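Local coordinates for protein DNA replication factor Cdt1 (Mus musculus, PDB 3A4C) that licenses DNA replication by working with the origin recognition complex and CDC6 to load the MCM helicase complex onto DNA, and also promotes stable kinetochore-microtubule attachment in mitosis, at residues E37-R42 and K58-L63; A19-N24 and D45-A50; R23-S28 and P32-E37. All coordinates share one frame; numbering follows the deposited sequence.

Interaction 1: residues E37-R42 and K58-L63; sequences EVVCAR and KHLVLL
Leu-60 reaches from helix 53-66 to Val-39 and Cys-40 on helix 36-45. These two helices belong to the winged-helix fold of the Cdt1 C-terminal domain. They come after the short strand 33-35 and lead into the hairpin strands 71-76 and 79-84. The nearest backbone approach is between the CA atoms of Cys-40 and Leu-60, 8.1 Å apart. No hydrogen bond joins the two segments, and the contact is apolar and buried.

The carbon packing comes first. The methyl CD2 of Leu-60 lies 3.5 Å from CG1 of Val-39, tighter than usual van der Waals contact. Val-39 holds CG1 anti to the backbone N (chi1 171°), and this is the branch that meets the leucine. The two side chains cross at a slant, and CG1 and CD2 are the atoms that meet. Val-39 also packs on Leu-22 of helix 3-27 and Leu-34 of strand 33-35, and Leu-60 on Met-36 and Met-43 of helix 36-45. The pair is therefore part of the hydrophobic core where three helices and the sheet meet. His-59, next to Leu-60, is buried and bonded at both ring nitrogens, ND1 to O of Glu-55 and NE2 to Arg-14 of helix 3-27.

The sulfur contact completes the packing. Cys-40 is a neighbour of Val-39 on the same helix, and the one leucine methyl bridges both residues. SG of Cys-40 sits 3.7 Å from CD2 of Leu-60.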
# COMPACT_ATOMS: atom_id res chain seq x y z
N GLU A 37 -2.04 7.58 -9.29
CA GLU A 37 -0.87 8.18 -9.91
C GLU A 37 -0.14 9.10 -8.94
O GLU A 37 1.08 9.01 -8.79
CB GLU A 37 -1.28 8.96 -11.16
CG GLU A 37 -0.11 9.51 -11.94
CD GLU A 37 -0.48 9.85 -13.36
OE1 GLU A 37 0.42 10.26 -14.12
OE2 GLU A 37 -1.66 9.71 -13.72
N VAL A 38 -0.88 10.00 -8.30
CA VAL A 38 -0.27 10.95 -7.37
C VAL A 38 0.33 10.24 -6.17
O VAL A 38 1.46 10.54 -5.76
CB VAL A 38 -1.29 12.01 -6.90
CG1 VAL A 38 -0.76 12.76 -5.68
CG2 VAL A 38 -1.58 12.98 -8.03
N VAL A 39 -0.42 9.28 -5.63
CA VAL A 39 0.04 8.57 -4.44
C VAL A 39 1.34 7.85 -4.74
O VAL A 39 2.29 7.90 -3.95
CB VAL A 39 -1.00 7.53 -3.96
CG1 VAL A 39 -0.40 6.66 -2.86
CG2 VAL A 39 -2.27 8.22 -3.47
N CYS A 40 1.40 7.20 -5.89
CA CYS A 40 2.60 6.43 -6.24
C CYS A 40 3.80 7.35 -6.42
O CYS A 40 4.91 7.02 -6.02
CB CYS A 40 2.38 5.61 -7.51
SG CYS A 40 1.32 4.18 -7.24
N ALA A 41 3.57 8.50 -7.05
CA ALA A 41 4.63 9.49 -7.23
C ALA A 41 5.14 10.00 -5.89
O ALA A 41 6.34 10.14 -5.67
CB ALA A 41 4.15 10.64 -8.10
N ARG A 42 4.22 10.26 -4.97
CA ARG A 42 4.61 10.74 -3.65
C ARG A 42 5.32 9.65 -2.84
O ARG A 42 6.26 9.93 -2.10
CB ARG A 42 3.39 11.28 -2.91
CG ARG A 42 2.88 12.55 -3.51
CD ARG A 42 1.78 13.18 -2.69
NE ARG A 42 1.13 14.23 -3.46
CZ ARG A 42 0.13 14.99 -3.01
NH1 ARG A 42 -0.32 14.83 -1.78
NH2 ARG A 42 -0.41 15.91 -3.80
N LYS A 58 1.67 -1.59 -7.98
CA LYS A 58 1.46 -3.01 -7.72
C LYS A 58 1.45 -3.30 -6.21
O LYS A 58 0.62 -4.07 -5.73
CB LYS A 58 2.52 -3.84 -8.42
CG LYS A 58 2.34 -3.93 -9.94
CD LYS A 58 3.50 -4.71 -10.56
CE LYS A 58 3.49 -4.61 -12.08
NZ LYS A 58 2.25 -5.18 -12.65
N HIS A 59 2.36 -2.69 -5.47
CA HIS A 59 2.42 -2.89 -4.02
C HIS A 59 1.23 -2.29 -3.29
O HIS A 59 0.77 -2.84 -2.30
CB HIS A 59 3.72 -2.32 -3.44
CG HIS A 59 4.93 -3.11 -3.80
ND1 HIS A 59 5.44 -3.14 -5.08
CD2 HIS A 59 5.72 -3.92 -3.06
CE1 HIS A 59 6.50 -3.92 -5.11
NE2 HIS A 59 6.69 -4.41 -3.90
N LEU A 60 0.78 -1.14 -3.76
CA LEU A 60 -0.38 -0.48 -3.17
C LEU A 60 -1.61 -1.33 -3.37
O LEU A 60 -2.47 -1.40 -2.49
CB LEU A 60 -0.62 0.89 -3.80
CG LEU A 60 0.03 2.09 -3.13
CD1 LEU A 60 1.50 1.84 -2.96
CD2 LEU A 60 -0.22 3.34 -3.95
N VAL A 61 -1.73 -1.95 -4.54
CA VAL A 61 -2.85 -2.83 -4.81
C VAL A 61 -2.80 -4.05 -3.90
O VAL A 61 -3.83 -4.49 -3.38
CB VAL A 61 -2.88 -3.27 -6.28
CG1 VAL A 61 -3.81 -4.46 -6.46
CG2 VAL A 61 -3.32 -2.11 -7.17
N LEU A 62 -1.61 -4.61 -3.69
CA LEU A 62 -1.46 -5.71 -2.73
C LEU A 62 -1.94 -5.29 -1.35
O LEU A 62 -2.62 -6.03 -0.66
CB LEU A 62 -0.01 -6.16 -2.65
CG LEU A 62 0.58 -6.88 -3.86
CD1 LEU A 62 1.93 -7.51 -3.46
CD2 LEU A 62 -0.37 -7.95 -4.35
N LEU A 63 -1.57 -4.07 -0.95
CA LEU A 63 -1.97 -3.54 0.35
C LEU A 63 -3.49 -3.40 0.44
O LEU A 63 -4.11 -3.67 1.48
CB LEU A 63 -1.31 -2.17 0.52
CG LEU A 63 -0.76 -1.65 1.84
CD1 LEU A 63 -0.18 -2.75 2.75
CD2 LEU A 63 0.29 -0.58 1.51

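Interaction 2: residues A19-N24 and D45-A50; sequences ARVLRN and DSCQTA
Val-21 carries CG1 anti to its own backbone N (chi1 174°), and this spreads its two methyls toward Ser-46 and Cys-47. The contact lies in the winged-helix domain. It joins helix 3-27 to the loop that links helix 36-45 with helix 53-66. Cys-47 has its SG between the backbone N and the carbonyl carbon (chi1 64°), which turns the sulfur to the valine, alongside CB.

The two branches of Val-21 divide the work. CG1 of Val-21 meets CB of Ser-46 at 3.8 Å. CG2 of Val-21 meets CB of Cys-47 at 4.1 Å. The backbones are closest at the same place, with the CA atoms of Val-21 and Ser-46 6.9 Å apart. The contact is small and lies at the surface, and no hydrogen bond crosses it.

Ser-46 has its hydroxyl bonded to the backbone O of Arg-42 while its CB faces the valine. Arg-42 lies one turn back in helix 36-45. This bond ties the serine side chain to the last turn of that helix. Deeper in, Val-21 packs on Met-43 of helix 36-45, which links the surface patch to the core. At the far end of the contact, SG of Cys-47 lies 4.1 Å from CG2 of Val-21.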
# COMPACT_ATOMS: atom_id res chain seq x y z
N ALA A 19 3.45 0.74 3.95
CA ALA A 19 2.22 1.18 4.60
C ALA A 19 2.47 2.44 5.42
O ALA A 19 1.61 3.32 5.49
CB ALA A 19 1.66 0.09 5.47
N ARG A 20 3.63 2.52 6.06
CA ARG A 20 3.96 3.71 6.83
C ARG A 20 4.21 4.89 5.92
O ARG A 20 3.78 6.00 6.21
CB ARG A 20 5.17 3.48 7.74
CG ARG A 20 5.43 4.67 8.67
CD ARG A 20 6.39 4.32 9.80
NE ARG A 20 6.07 3.00 10.35
CZ ARG A 20 5.21 2.78 11.33
NH1 ARG A 20 4.58 3.80 11.91
NH2 ARG A 20 4.99 1.54 11.75
N VAL A 21 4.90 4.65 4.81
CA VAL A 21 5.14 5.71 3.83
C VAL A 21 3.79 6.21 3.32
O VAL A 21 3.55 7.41 3.23
CB VAL A 21 5.99 5.22 2.63
CG1 VAL A 21 6.08 6.31 1.56
CG2 VAL A 21 7.40 4.84 3.09
N LEU A 22 2.90 5.28 2.98
CA LEU A 22 1.56 5.65 2.54
C LEU A 22 0.84 6.52 3.59
O LEU A 22 0.26 7.56 3.28
CB LEU A 22 0.73 4.39 2.28
CG LEU A 22 -0.72 4.63 1.87
CD1 LEU A 22 -0.74 5.52 0.64
CD2 LEU A 22 -1.43 3.31 1.59
N ARG A 23 0.87 6.08 4.85
CA ARG A 23 0.16 6.83 5.88
C ARG A 23 0.74 8.24 6.01
O ARG A 23 0.00 9.21 6.16
CB ARG A 23 0.20 6.12 7.23
CG ARG A 23 -0.84 6.71 8.17
CD ARG A 23 -0.36 6.81 9.59
NE ARG A 23 1.07 7.10 9.65
CZ ARG A 23 1.75 7.17 10.79
NH1 ARG A 23 1.12 7.00 11.94
NH2 ARG A 23 3.06 7.42 10.78
N ASN A 24 2.06 8.35 5.95
CA ASN A 24 2.70 9.66 6.05
C ASN A 24 2.34 10.60 4.90
O ASN A 24 2.21 11.80 5.11
CB ASN A 24 4.20 9.51 6.18
CG ASN A 24 4.62 9.27 7.62
OD1 ASN A 24 5.75 9.53 8.01
ND2 ASN A 24 3.69 8.77 8.42
N ASP A 45 8.85 9.05 -4.08
CA ASP A 45 9.68 10.21 -3.74
C ASP A 45 9.92 10.38 -2.24
O ASP A 45 10.74 11.20 -1.83
CB ASP A 45 9.02 11.50 -4.23
CG ASP A 45 9.12 11.68 -5.72
OD1 ASP A 45 9.68 10.81 -6.41
OD2 ASP A 45 8.62 12.72 -6.18
N SER A 46 9.19 9.62 -1.43
CA SER A 46 9.22 9.81 0.02
C SER A 46 10.20 8.89 0.75
O SER A 46 10.39 9.01 1.96
CB SER A 46 7.82 9.61 0.61
OG SER A 46 7.00 10.74 0.35
N CYS A 47 10.79 7.97 0.02
CA CYS A 47 11.70 7.02 0.65
C CYS A 47 12.75 6.61 -0.36
O CYS A 47 12.71 7.03 -1.52
CB CYS A 47 10.92 5.82 1.21
SG CYS A 47 10.10 4.84 -0.05
N GLN A 48 13.72 5.80 0.07
CA GLN A 48 14.82 5.43 -0.81
C GLN A 48 14.56 4.16 -1.63
O GLN A 48 15.49 3.42 -1.94
CB GLN A 48 16.10 5.28 0.01
CG GLN A 48 16.59 6.60 0.56
CD GLN A 48 17.79 6.43 1.46
OE1 GLN A 48 18.93 6.54 1.02
NE2 GLN A 48 17.54 6.14 2.73
N THR A 49 13.30 3.93 -2.00
CA THR A 49 12.90 2.66 -2.61
C THR A 49 13.46 2.34 -4.00
O THR A 49 13.71 3.23 -4.80
CB THR A 49 11.38 2.57 -2.70
OG1 THR A 49 11.02 1.39 -3.43
CG2 THR A 49 10.81 3.80 -3.41
N ALA A 50 13.62 1.05 -4.28
CA ALA A 50 14.11 0.59 -5.58
C ALA A 50 12.99 0.48 -6.61
O ALA A 50 13.21 0.03 -7.74
CB ALA A 50 14.81 -0.76 -5.42

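Interaction 3: residues R23-S28 and P32-E37; sequences RNVFVS and PALTME
The last turns of helix 3-27 (residues 23-27) and strand 33-35 run at 114° to each other, their axes 10.2 Å apart at closest approach, and the short connection between them brings the CA atoms of Phe-26 and Pro-32 to 7.7 Å. Phe-26 and Leu-34 carry most of the contact. The chi1 of Phe-26, -86°, swings the ring toward the strand. CD1 of Leu-34 stands over one face of the ring, offset toward the rim, as a CH-pi contact 4.2 Å from the Phe-26 centroid and 17° off the normal. The ring edge meets the backbone of residues 32-33, with CE2 of Phe-26 3.8 Å from O of Pro-32 and CA of Ala-33 also near the ring plane. The same leucine methyl touches the next residue back on the helix, since CD1 of Leu-34 is 4.0 Å from CG1 of Val-25. Thr-35 then N-caps helix 36-45 through its OG1, bound to N of Val-38. The contact between the two segments thus rests on dispersion and CH-pi packing, while the strand itself, at the edge of the three-stranded winged-helix sheet, is hydrogen-bonded to strand 79-84 through Leu-34 and Val-82.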
# COMPACT_ATOMS: atom_id res chain seq x y z
N ARG A 23 0.87 6.08 4.85
CA ARG A 23 0.16 6.83 5.88
C ARG A 23 0.74 8.24 6.01
O ARG A 23 0.00 9.21 6.16
CB ARG A 23 0.20 6.12 7.23
CG ARG A 23 -0.84 6.71 8.17
CD ARG A 23 -0.36 6.81 9.59
NE ARG A 23 1.07 7.10 9.65
CZ ARG A 23 1.75 7.17 10.79
NH1 ARG A 23 1.12 7.00 11.94
NH2 ARG A 23 3.06 7.42 10.78
N ASN A 24 2.06 8.35 5.95
CA ASN A 24 2.70 9.66 6.05
C ASN A 24 2.34 10.60 4.90
O ASN A 24 2.21 11.80 5.11
CB ASN A 24 4.20 9.51 6.18
CG ASN A 24 4.62 9.27 7.62
OD1 ASN A 24 5.75 9.53 8.01
ND2 ASN A 24 3.69 8.77 8.42
N VAL A 25 2.21 10.05 3.70
CA VAL A 25 1.76 10.84 2.56
C VAL A 25 0.37 11.42 2.83
O VAL A 25 0.10 12.60 2.56
CB VAL A 25 1.74 10.01 1.26
CG1 VAL A 25 0.90 10.70 0.17
CG2 VAL A 25 3.17 9.78 0.78
N PHE A 26 -0.51 10.59 3.37
CA PHE A 26 -1.86 11.06 3.67
C PHE A 26 -1.92 11.99 4.88
O PHE A 26 -2.75 12.88 4.92
CB PHE A 26 -2.84 9.89 3.81
CG PHE A 26 -3.42 9.46 2.50
CD1 PHE A 26 -2.71 8.62 1.66
CD2 PHE A 26 -4.65 9.96 2.07
CE1 PHE A 26 -3.24 8.24 0.43
CE2 PHE A 26 -5.18 9.58 0.85
CZ PHE A 26 -4.48 8.72 0.03
N VAL A 27 -1.03 11.79 5.85
CA VAL A 27 -0.97 12.71 6.99
C VAL A 27 -0.62 14.12 6.54
O VAL A 27 -1.11 15.11 7.09
CB VAL A 27 0.03 12.22 8.05
CG1 VAL A 27 0.44 13.36 8.98
CG2 VAL A 27 -0.60 11.08 8.84
N SER A 28 0.22 14.21 5.51
CA SER A 28 0.66 15.50 5.00
C SER A 28 -0.32 16.09 3.99
O SER A 28 -0.14 17.21 3.53
CB SER A 28 2.03 15.35 4.34
OG SER A 28 2.45 16.56 3.75
N PRO A 32 -8.93 14.02 1.57
CA PRO A 32 -9.24 12.67 2.06
C PRO A 32 -8.90 11.58 1.04
O PRO A 32 -8.82 10.41 1.41
CB PRO A 32 -10.76 12.69 2.28
CG PRO A 32 -11.23 14.06 1.86
CD PRO A 32 -10.14 14.70 1.06
N ALA A 33 -8.73 11.95 -0.23
CA ALA A 33 -8.38 10.98 -1.26
C ALA A 33 -7.36 11.56 -2.21
O ALA A 33 -7.29 12.77 -2.38
CB ALA A 33 -9.62 10.52 -2.03
N LEU A 34 -6.56 10.69 -2.83
CA LEU A 34 -5.61 11.10 -3.86
C LEU A 34 -5.67 10.08 -4.98
O LEU A 34 -5.96 8.91 -4.72
CB LEU A 34 -4.19 11.13 -3.30
CG LEU A 34 -3.85 12.17 -2.23
CD1 LEU A 34 -2.49 11.84 -1.63
CD2 LEU A 34 -3.88 13.57 -2.83
N THR A 35 -5.40 10.49 -6.21
CA THR A 35 -5.35 9.52 -7.31
C THR A 35 -4.16 8.60 -7.11
O THR A 35 -3.15 8.99 -6.52
CB THR A 35 -5.23 10.20 -8.68
OG1 THR A 35 -3.96 10.85 -8.78
CG2 THR A 35 -6.35 11.24 -8.86
N MET A 36 -4.29 7.36 -7.59
CA MET A 36 -3.22 6.37 -7.56
C MET A 36 -1.93 6.89 -8.16
O MET A 36 -0.86 6.67 -7.62
CB MET A 36 -3.63 5.12 -8.34
CG MET A 36 -3.89 3.93 -7.48
SD MET A 36 -2.34 3.37 -6.75
CE MET A 36 -2.91 1.78 -6.15
N GLU A 37 -2.04 7.58 -9.29
CA GLU A 37 -0.87 8.18 -9.91
C GLU A 37 -0.14 9.10 -8.94
O GLU A 37 1.08 9.01 -8.79
CB GLU A 37 -1.28 8.96 -11.16
CG GLU A 37 -0.11 9.51 -11.94
CD GLU A 37 -0.48 9.85 -13.36
OE1 GLU A 37 0.42 10.26 -14.12
OE2 GLU A 37 -1.66 9.71 -13.72

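Overall arrangement
The three contacts lie 10 to 11 Å apart, centre to centre, within one winged-helix domain. Interaction 3 closes first along the chain, and interaction 1 follows it in series. Interaction 2 starts from the same part of helix 3-27 as interaction 3, and its segments alternate with those of interaction 1. Interactions 2 and 3 share helix 3-27, and interactions 1 and 3 share helix 36-45. The contacts also meet through side chains. CD2 of Leu-63 packs 4.1 Å from CA of Ala-19, and CD of Arg-42 lies 3.9 Å from CG1 of Val-25. Together they join helices 3-27, 36-45 and 53-66, the loop between the last two, and strand 33-35 into one compact domain.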